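Side-chain contacts in antifungal protein GAFP-1 (Gastrodia elata, PDB 1XD5), which probably binds mannose as a monomeric monocot (bulb-type) lectin from an orchid and is known as an antifungal protein: residues N61-S66 against I71-T76; Y83-Q88 against A102-H107. All blocks are in the same frame, centred on the assembly; numbering follows the deposited sequence.

Contact 1 of 2, residues N61-S66 against I71-T76; sequences NLVIYS and IWASNT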
ATOM      1  N   ASN A  61       7.932  -4.111   5.992  1.00 10.95           N
ATOM      2  CA  ASN A  61       7.727  -2.668   5.875  1.00 11.00           C
ATOM      3  C   ASN A  61       7.159  -2.306   4.509  1.00 10.81           C
ATOM      4  O   ASN A  61       7.583  -2.854   3.490  1.00 11.14           O
ATOM      5  CB  ASN A  61       9.044  -1.930   6.081  1.00 10.88           C
ATOM      6  CG  ASN A  61       8.873  -0.580   6.780  1.00 11.19           C
ATOM      7  OD1 ASN A  61       7.762  -0.171   7.125  1.00 10.42           O
ATOM      8  ND2 ASN A  61       9.992   0.116   6.991  1.00  9.64           N
ATOM      9  N   LEU A  62       6.212  -1.374   4.490  1.00 10.36           N
ATOM     10  CA  LEU A  62       5.669  -0.863   3.233  1.00 10.08           C
ATOM     11  C   LEU A  62       6.194   0.542   3.065  1.00  9.87           C
ATOM     12  O   LEU A  62       5.972   1.397   3.925  1.00 10.08           O
ATOM     13  CB  LEU A  62       4.134  -0.837   3.274  1.00  9.67           C
ATOM     14  CG  LEU A  62       3.408  -0.364   2.009  1.00  9.65           C
ATOM     15  CD1 LEU A  62       3.503  -1.434   0.924  1.00  8.28           C
ATOM     16  CD2 LEU A  62       1.932  -0.048   2.317  1.00  9.24           C
ATOM     17  N   VAL A  63       6.883   0.792   1.964  1.00  9.99           N
ATOM     18  CA  VAL A  63       7.640   2.024   1.852  1.00 10.20           C
ATOM     19  C   VAL A  63       7.428   2.686   0.515  1.00 10.25           C
ATOM     20  O   VAL A  63       7.464   2.031  -0.526  1.00 10.38           O
ATOM     21  CB  VAL A  63       9.167   1.783   2.049  1.00 10.15           C
ATOM     22  CG1 VAL A  63       9.906   3.107   2.127  1.00 11.74           C
ATOM     23  CG2 VAL A  63       9.437   0.971   3.316  1.00 10.44           C
ATOM     24  N   ILE A  64       7.225   4.001   0.552  1.00 10.32           N
ATOM     25  CA  ILE A  64       7.184   4.792  -0.664  1.00 10.38           C
ATOM     26  C   ILE A  64       8.591   5.316  -0.927  1.00 11.12           C
ATOM     27  O   ILE A  64       9.199   5.927  -0.046  1.00 10.30           O
ATOM     28  CB  ILE A  64       6.190   5.973  -0.518  1.00  9.72           C
ATOM     29  CG1 ILE A  64       4.764   5.464  -0.272  1.00  9.09           C
ATOM     30  CG2 ILE A  64       6.260   6.895  -1.752  1.00 10.43           C
ATOM     31  CD1 ILE A  64       3.752   6.587  -0.021  1.00  7.73           C
ATOM     32  N   TYR A  65       9.090   5.080  -2.139  1.00 12.25           N
ATOM     33  CA  TYR A  65      10.391   5.606  -2.560  1.00 14.37           C
ATOM     34  C   TYR A  65      10.239   6.481  -3.784  1.00 14.89           C
ATOM     35  O   TYR A  65       9.376   6.234  -4.619  1.00 14.81           O
ATOM     36  CB  TYR A  65      11.361   4.473  -2.931  1.00 14.86           C
ATOM     37  CG  TYR A  65      11.884   3.674  -1.766  1.00 16.27           C
ATOM     38  CD1 TYR A  65      13.010   4.085  -1.053  1.00 18.40           C
ATOM     39  CD2 TYR A  65      11.257   2.494  -1.388  1.00 18.28           C
ATOM     40  CE1 TYR A  65      13.488   3.332   0.026  1.00 20.21           C
ATOM     41  CE2 TYR A  65      11.725   1.739  -0.331  1.00 20.08           C
ATOM     42  CZ  TYR A  65      12.826   2.162   0.380  1.00 20.66           C
ATOM     43  OH  TYR A  65      13.258   1.380   1.432  1.00 23.41           O
ATOM     44  N   SER A  66      11.093   7.494  -3.892  1.00 16.39           N
ATOM     45  CA  SER A  66      11.264   8.218  -5.149  1.00 17.76           C
ATOM     46  C   SER A  66      12.722   8.003  -5.507  1.00 18.70           C
ATOM     47  O   SER A  66      13.612   8.545  -4.853  1.00 18.73           O
ATOM     48  CB  SER A  66      10.945   9.704  -4.994  1.00 18.24           C
ATOM     49  OG  SER A  66      11.182  10.404  -6.213  1.00 19.35           O
ATOM     50  N   ILE A  71      10.311   8.125   1.346  1.00 14.43           N
ATOM     51  CA  ILE A  71       9.342   9.212   1.504  1.00 13.31           C
ATOM     52  C   ILE A  71       8.401   8.980   2.688  1.00 12.65           C
ATOM     53  O   ILE A  71       8.035   9.920   3.399  1.00 11.91           O
ATOM     54  CB  ILE A  71       8.496   9.389   0.214  1.00 13.35           C
ATOM     55  CG1 ILE A  71       9.371   9.603  -1.036  1.00 14.43           C
ATOM     56  CG2 ILE A  71       7.447  10.497   0.396  1.00 13.54           C
ATOM     57  CD1 ILE A  71      10.315  10.818  -0.995  1.00 14.74           C
ATOM     58  N   TRP A  72       8.001   7.726   2.878  1.00 11.33           N
ATOM     59  CA  TRP A  72       6.991   7.366   3.863  1.00 10.89           C
ATOM     60  C   TRP A  72       7.087   5.863   4.073  1.00 10.61           C
ATOM     61  O   TRP A  72       7.467   5.133   3.156  1.00 10.39           O
ATOM     62  CB  TRP A  72       5.608   7.753   3.319  1.00 10.73           C
ATOM     63  CG  TRP A  72       4.409   7.375   4.128  1.00 11.43           C
ATOM     64  CD1 TRP A  72       3.690   8.185   4.959  1.00 12.90           C
ATOM     65  CD2 TRP A  72       3.746   6.099   4.143  1.00 12.78           C
ATOM     66  NE1 TRP A  72       2.630   7.492   5.498  1.00 13.40           N
ATOM     67  CE2 TRP A  72       2.643   6.208   5.017  1.00 12.35           C
ATOM     68  CE3 TRP A  72       3.972   4.871   3.500  1.00 11.97           C
ATOM     69  CZ2 TRP A  72       1.772   5.142   5.269  1.00 12.73           C
ATOM     70  CZ3 TRP A  72       3.113   3.806   3.761  1.00 13.03           C
ATOM     71  CH2 TRP A  72       2.026   3.954   4.638  1.00 12.04           C
ATOM     72  N   ALA A  73       6.722   5.409   5.267  1.00 10.06           N
ATOM     73  CA  ALA A  73       6.742   3.987   5.583  1.00 10.12           C
ATOM     74  C   ALA A  73       5.639   3.636   6.571  1.00 10.10           C
ATOM     75  O   ALA A  73       5.243   4.458   7.403  1.00  9.04           O
ATOM     76  CB  ALA A  73       8.114   3.572   6.131  1.00  9.90           C
ATOM     77  N   SER A  74       5.154   2.400   6.471  1.00 10.33           N
ATOM     78  CA  SER A  74       4.183   1.878   7.422  1.00 10.32           C
ATOM     79  C   SER A  74       4.847   1.694   8.784  1.00 10.61           C
ATOM     80  O   SER A  74       4.162   1.670   9.798  1.00 10.96           O
ATOM     81  CB  SER A  74       3.588   0.559   6.923  1.00 10.21           C
ATOM     82  OG  SER A  74       4.593  -0.439   6.814  1.00  9.01           O
ATOM     83  N   ASN A  75       6.178   1.599   8.795  1.00 11.16           N
ATOM     84  CA  ASN A  75       6.962   1.377  10.023  1.00 11.75           C
ATOM     85  C   ASN A  75       6.630   0.040  10.680  1.00 11.81           C
ATOM     86  O   ASN A  75       6.614  -0.084  11.907  1.00 12.15           O
ATOM     87  CB  ASN A  75       6.795   2.520  11.037  1.00 12.07           C
ATOM     88  CG  ASN A  75       7.323   3.850  10.527  1.00 13.23           C
ATOM     89  OD1 ASN A  75       6.726   4.902  10.782  1.00 16.30           O
ATOM     90  ND2 ASN A  75       8.433   3.817   9.807  1.00 12.76           N
ATOM     91  N   THR A  76       6.351  -0.954   9.845  1.00 11.92           N
ATOM     92  CA  THR A  76       5.986  -2.282  10.320  1.00 11.97           C
ATOM     93  C   THR A  76       7.112  -3.276  10.046  1.00 12.84           C
ATOM     94  O   THR A  76       6.877  -4.490   9.970  1.00 13.79           O
ATOM     95  CB  THR A  76       4.692  -2.741   9.644  1.00 11.62           C
ATOM     96  OG1 THR A  76       4.802  -2.555   8.222  1.00 10.75           O
ATOM     97  CG2 THR A  76       3.532  -1.830  10.052  1.00 11.25           C
TER
HETATM   98  O   HOH W   1      10.516   2.652   8.581  1.00 21.44           O
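N61 reaches across to the end of the 71-76 segment, where its OD1 takes the backbone N-H of T76 at 3.2 Å. The bond is bent, 145° at the hydrogen, and the donor stands well above the amide plane, not on a lone pair. On the other branch, N61 ND2 donates to a water 3.0 Å away, which is also linked, weakly, to N75 ND2. N61 N is bonded to D59 OD1.

Next to this grip runs a chain of hydrogen bonds. The N-H of L62 points at S74 OG, 3.0 Å away. S74 OG donates to T76 OG1 over 2.6 Å, and T76 OG1 in turn donates to the carbonyl of G60. With chi1 at 63°, S74 OG sits between its own N and carbonyl carbon, the position from which it can face the L62 amide.

Three backbone bonds join the strands as an antiparallel hairpin. L62 O accepts from S74 N at 2.9 Å, in the carbonyl plane, and also receives a CA-H contact from A73. I64 is bonded twice, its N to W72 O and its O to I71 N. Backbone bonds to K55 and V53 serve V63 and Y65 along the other edge of the strand.

The sheet faces differ. I64 lays CG1 and CD1 obliquely against the W72 indole, CG1 lying 3.9 Å from CE3. On the opposite face V63 CG2 touches A73 CB at 4.1 Å, while V63 CG1 lies above one face of the neighbouring Y65 ring, toward its rim; Y65 OH is bonded to Q57 OE1.

Q57, D59, N61, V63 and Y65 follow the QxDxNxVxY signature of mannose-binding monocot lectins. Hydrogen bonding to the S74-T76 turn would probably hold the N61 amide of that signature in place, while the indole side is apolar.

Contact 2 of 2, residues Y83-Q88 against A102-H107; sequences YYLILQ and AIWATH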
ATOM      1  N   TYR A  83       5.480 -11.674   3.087  1.00 14.24           N
ATOM      2  CA  TYR A  83       4.342 -10.837   3.443  1.00 13.45           C
ATOM      3  C   TYR A  83       3.632 -10.450   2.161  1.00 13.16           C
ATOM      4  O   TYR A  83       4.216 -10.516   1.079  1.00 13.10           O
ATOM      5  CB  TYR A  83       4.804  -9.583   4.192  1.00 13.93           C
ATOM      6  CG  TYR A  83       5.581  -9.876   5.456  1.00 14.81           C
ATOM      7  CD1 TYR A  83       6.979  -9.886   5.452  1.00 15.34           C
ATOM      8  CD2 TYR A  83       4.922 -10.163   6.650  1.00 15.94           C
ATOM      9  CE1 TYR A  83       7.697 -10.173   6.606  1.00 15.67           C
ATOM     10  CE2 TYR A  83       5.628 -10.444   7.814  1.00 15.31           C
ATOM     11  CZ  TYR A  83       7.015 -10.455   7.781  1.00 16.90           C
ATOM     12  OH  TYR A  83       7.714 -10.723   8.931  1.00 16.07           O
ATOM     13  N   TYR A  84       2.369 -10.054   2.268  1.00 12.74           N
ATOM     14  CA  TYR A  84       1.692  -9.476   1.114  1.00 12.41           C
ATOM     15  C   TYR A  84       0.762  -8.383   1.562  1.00 12.01           C
ATOM     16  O   TYR A  84       0.219  -8.435   2.661  1.00 12.36           O
ATOM     17  CB  TYR A  84       0.952 -10.527   0.265  1.00 12.56           C
ATOM     18  CG  TYR A  84      -0.121 -11.286   1.000  1.00 12.80           C
ATOM     19  CD1 TYR A  84       0.203 -12.387   1.780  1.00 14.54           C
ATOM     20  CD2 TYR A  84      -1.461 -10.921   0.900  1.00 14.06           C
ATOM     21  CE1 TYR A  84      -0.775 -13.098   2.470  1.00 14.52           C
ATOM     22  CE2 TYR A  84      -2.459 -11.631   1.590  1.00 13.42           C
ATOM     23  CZ  TYR A  84      -2.092 -12.724   2.365  1.00 14.21           C
ATOM     24  OH  TYR A  84      -3.023 -13.439   3.065  1.00 13.83           O
ATOM     25  N   LEU A  85       0.624  -7.385   0.700  1.00 11.70           N
ATOM     26  CA  LEU A  85      -0.342  -6.307   0.855  1.00 11.16           C
ATOM     27  C   LEU A  85      -1.575  -6.657   0.019  1.00 11.13           C
ATOM     28  O   LEU A  85      -1.446  -7.052  -1.136  1.00 10.82           O
ATOM     29  CB  LEU A  85       0.269  -5.008   0.335  1.00 10.73           C
ATOM     30  CG  LEU A  85      -0.605  -3.758   0.398  1.00 11.64           C
ATOM     31  CD1 LEU A  85      -0.752  -3.299   1.840  1.00 10.56           C
ATOM     32  CD2 LEU A  85       0.012  -2.663  -0.466  1.00 12.50           C
ATOM     33  N   ILE A  86      -2.763  -6.522   0.597  1.00 10.31           N
ATOM     34  CA  ILE A  86      -3.968  -6.863  -0.146  1.00 10.76           C
ATOM     35  C   ILE A  86      -5.068  -5.827   0.051  1.00 10.80           C
ATOM     36  O   ILE A  86      -5.292  -5.344   1.167  1.00 10.96           O
ATOM     37  CB  ILE A  86      -4.456  -8.304   0.203  1.00 10.46           C
ATOM     38  CG1 ILE A  86      -5.623  -8.726  -0.704  1.00 10.70           C
ATOM     39  CG2 ILE A  86      -4.804  -8.428   1.698  1.00 10.36           C
ATOM     40  CD1 ILE A  86      -5.919 -10.207  -0.692  1.00  9.93           C
ATOM     41  N   LEU A  87      -5.728  -5.478  -1.050  1.00 11.27           N
ATOM     42  CA  LEU A  87      -6.947  -4.685  -1.003  1.00 11.14           C
ATOM     43  C   LEU A  87      -8.143  -5.641  -0.904  1.00 11.28           C
ATOM     44  O   LEU A  87      -8.472  -6.349  -1.856  1.00 11.45           O
ATOM     45  CB  LEU A  87      -7.028  -3.782  -2.238  1.00 11.50           C
ATOM     46  CG  LEU A  87      -8.250  -2.884  -2.480  1.00 12.30           C
ATOM     47  CD1 LEU A  87      -8.657  -2.135  -1.247  1.00 12.44           C
ATOM     48  CD2 LEU A  87      -7.969  -1.914  -3.624  1.00 11.31           C
ATOM     49  N   GLN A  88      -8.772  -5.671   0.267  1.00 10.95           N
ATOM     50  CA  GLN A  88      -9.829  -6.626   0.542  1.00 11.58           C
ATOM     51  C   GLN A  88     -11.182  -6.170   0.009  1.00 11.55           C
ATOM     52  O   GLN A  88     -11.409  -4.978  -0.233  1.00 11.46           O
ATOM     53  CB  GLN A  88      -9.930  -6.892   2.042  1.00 11.51           C
ATOM     54  CG  GLN A  88      -8.635  -7.389   2.666  1.00 11.99           C
ATOM     55  CD  GLN A  88      -8.814  -7.793   4.108  1.00 13.03           C
ATOM     56  OE1 GLN A  88      -9.744  -7.333   4.798  1.00 13.76           O
ATOM     57  NE2 GLN A  88      -7.939  -8.655   4.572  1.00 10.18           N
ATOM     58  N   ALA A 102      -2.598 -10.187  10.484  1.00 17.76           N
ATOM     59  CA  ALA A 102      -2.423  -8.826   9.982  1.00 17.01           C
ATOM     60  C   ALA A 102      -1.313  -8.135  10.765  1.00 16.77           C
ATOM     61  O   ALA A 102      -1.275  -8.215  12.004  1.00 16.52           O
ATOM     62  CB  ALA A 102      -3.722  -8.042  10.100  1.00 17.17           C
ATOM     63  N   ILE A 103      -0.407  -7.471  10.050  1.00 15.66           N
ATOM     64  CA  ILE A 103       0.642  -6.689  10.705  1.00 14.90           C
ATOM     65  C   ILE A 103       0.477  -5.181  10.473  1.00 14.24           C
ATOM     66  O   ILE A 103       1.134  -4.370  11.128  1.00 14.36           O
ATOM     67  CB  ILE A 103       2.071  -7.177  10.316  1.00 15.18           C
ATOM     68  CG1 ILE A 103       2.427  -6.783   8.885  1.00 15.59           C
ATOM     69  CG2 ILE A 103       2.233  -8.692  10.551  1.00 15.63           C
ATOM     70  CD1 ILE A 103       3.925  -6.839   8.578  1.00 17.82           C
ATOM     71  N   TRP A 104      -0.416  -4.820   9.552  1.00 13.13           N
ATOM     72  CA  TRP A 104      -0.733  -3.425   9.270  1.00 12.31           C
ATOM     73  C   TRP A 104      -2.065  -3.370   8.542  1.00 12.07           C
ATOM     74  O   TRP A 104      -2.401  -4.299   7.808  1.00 11.92           O
ATOM     75  CB  TRP A 104       0.356  -2.796   8.400  1.00 11.59           C
ATOM     76  CG  TRP A 104       0.199  -1.316   8.163  1.00 11.08           C
ATOM     77  CD1 TRP A 104       0.505  -0.287   9.033  1.00 10.66           C
ATOM     78  CD2 TRP A 104      -0.302  -0.696   6.977  1.00 11.83           C
ATOM     79  NE1 TRP A 104       0.232   0.928   8.441  1.00 11.20           N
ATOM     80  CE2 TRP A 104      -0.259   0.708   7.180  1.00 11.35           C
ATOM     81  CE3 TRP A 104      -0.767  -1.184   5.745  1.00 11.94           C
ATOM     82  CZ2 TRP A 104      -0.681   1.621   6.207  1.00 12.59           C
ATOM     83  CZ3 TRP A 104      -1.180  -0.269   4.771  1.00 13.37           C
ATOM     84  CH2 TRP A 104      -1.138   1.112   5.012  1.00 12.45           C
ATOM     85  N   ALA A 105      -2.800  -2.280   8.740  1.00 11.33           N
ATOM     86  CA  ALA A 105      -4.046  -2.035   8.022  1.00 11.97           C
ATOM     87  C   ALA A 105      -4.308  -0.543   7.907  1.00 12.17           C
ATOM     88  O   ALA A 105      -3.846   0.239   8.743  1.00 12.37           O
ATOM     89  CB  ALA A 105      -5.218  -2.726   8.729  1.00 11.27           C
ATOM     90  N   THR A 106      -5.052  -0.149   6.877  1.00 12.16           N
ATOM     91  CA  THR A 106      -5.491   1.238   6.735  1.00 12.56           C
ATOM     92  C   THR A 106      -6.711   1.494   7.610  1.00 13.25           C
ATOM     93  O   THR A 106      -7.049   2.651   7.873  1.00 13.47           O
ATOM     94  CB  THR A 106      -5.833   1.568   5.275  1.00 12.23           C
ATOM     95  OG1 THR A 106      -6.705   0.554   4.763  1.00 12.55           O
ATOM     96  CG2 THR A 106      -4.597   1.490   4.383  1.00 11.61           C
ATOM     97  N   HIS A 107      -7.359   0.410   8.051  1.00 13.73           N
ATOM     98  CA  HIS A 107      -8.599   0.470   8.824  1.00 14.78           C
ATOM     99  C   HIS A 107      -9.681   1.205   8.049  1.00 14.09           C
ATOM    100  O   HIS A 107     -10.402   2.051   8.592  1.00 13.91           O
ATOM    101  CB  HIS A 107      -8.365   1.096  10.207  1.00 15.84           C
ATOM    102  CG  HIS A 107      -7.247   0.451  10.963  1.00 20.13           C
ATOM    103  ND1 HIS A 107      -7.302  -0.858  11.390  1.00 23.88           N
ATOM    104  CD2 HIS A 107      -6.030   0.915  11.326  1.00 23.40           C
ATOM    105  CE1 HIS A 107      -6.174  -1.167  12.005  1.00 24.64           C
ATOM    106  NE2 HIS A 107      -5.385  -0.108  11.978  1.00 25.76           N
TER
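Y83 and I103 meet through a single methyl: I103 CD1 lies 4.0 Å from Y83 CD2 and 4.1 Å from Y83 CE2, on one flank of the phenol ring. The two side chains cross at about a right angle, and the methyl approaches the ring obliquely. I103 CG1 lies between its backbone N and carbonyl carbon (chi1 73°), and the extended second torsion carries CD1 out to the tyrosine.

The second touch is L85 CD1 against W104 CZ3, at 4.2 Å. Here the methyl arrives at the indole edge, near the ring plane. No hydrogen bond crosses the contact, since the backbones stay well apart: the CA atoms of L85 and W104 are 8.9 Å from each other. Strand 93-96 lies between 84-87 and 102-105, and the chain turns a corner at I103, so W104 lies past the bend.

Further out, Y83 is held at both ends, its OH by the carbonyl of Q79 and its backbone N by S6 OG. L85 is buried among V93 and I95 of the intervening strand and L16 and F23 of a neighbouring sheet. The five-membered-ring end of W104, away from CZ3, is touched by S74 and T76.

L85 and W104 thus meet in the interior, and each also contacts a neighbouring sheet or hairpin, as in the core of the beta-prism II fold, the three-sheet, pseudo-threefold prism of bulb-type lectins.

How the contacts relate
The two contacts, with centres about 14 Å apart, belong to different four-stranded sheets of the prism and follow one another along the chain. They meet at W104, the indole of contact 2: T76 CG2 packs on W104 CD1 at 3.5 Å, S74 CB lies 3.7 Å from W104 NE1, and W72 CH2 approaches W104 CZ2 at 3.9 Å. The carbon side of S74 and T76, with the W72 indole, thus packs against W104. Contact 1 carries N61, V63 and Y65 of the motif that in related lectins binds mannose, consistent with a sugar site here. Contact 2 is apolar where its residues touch, but 83-88 ends on Q88, the first residue of a second copy (D90, N92, V94, Y96).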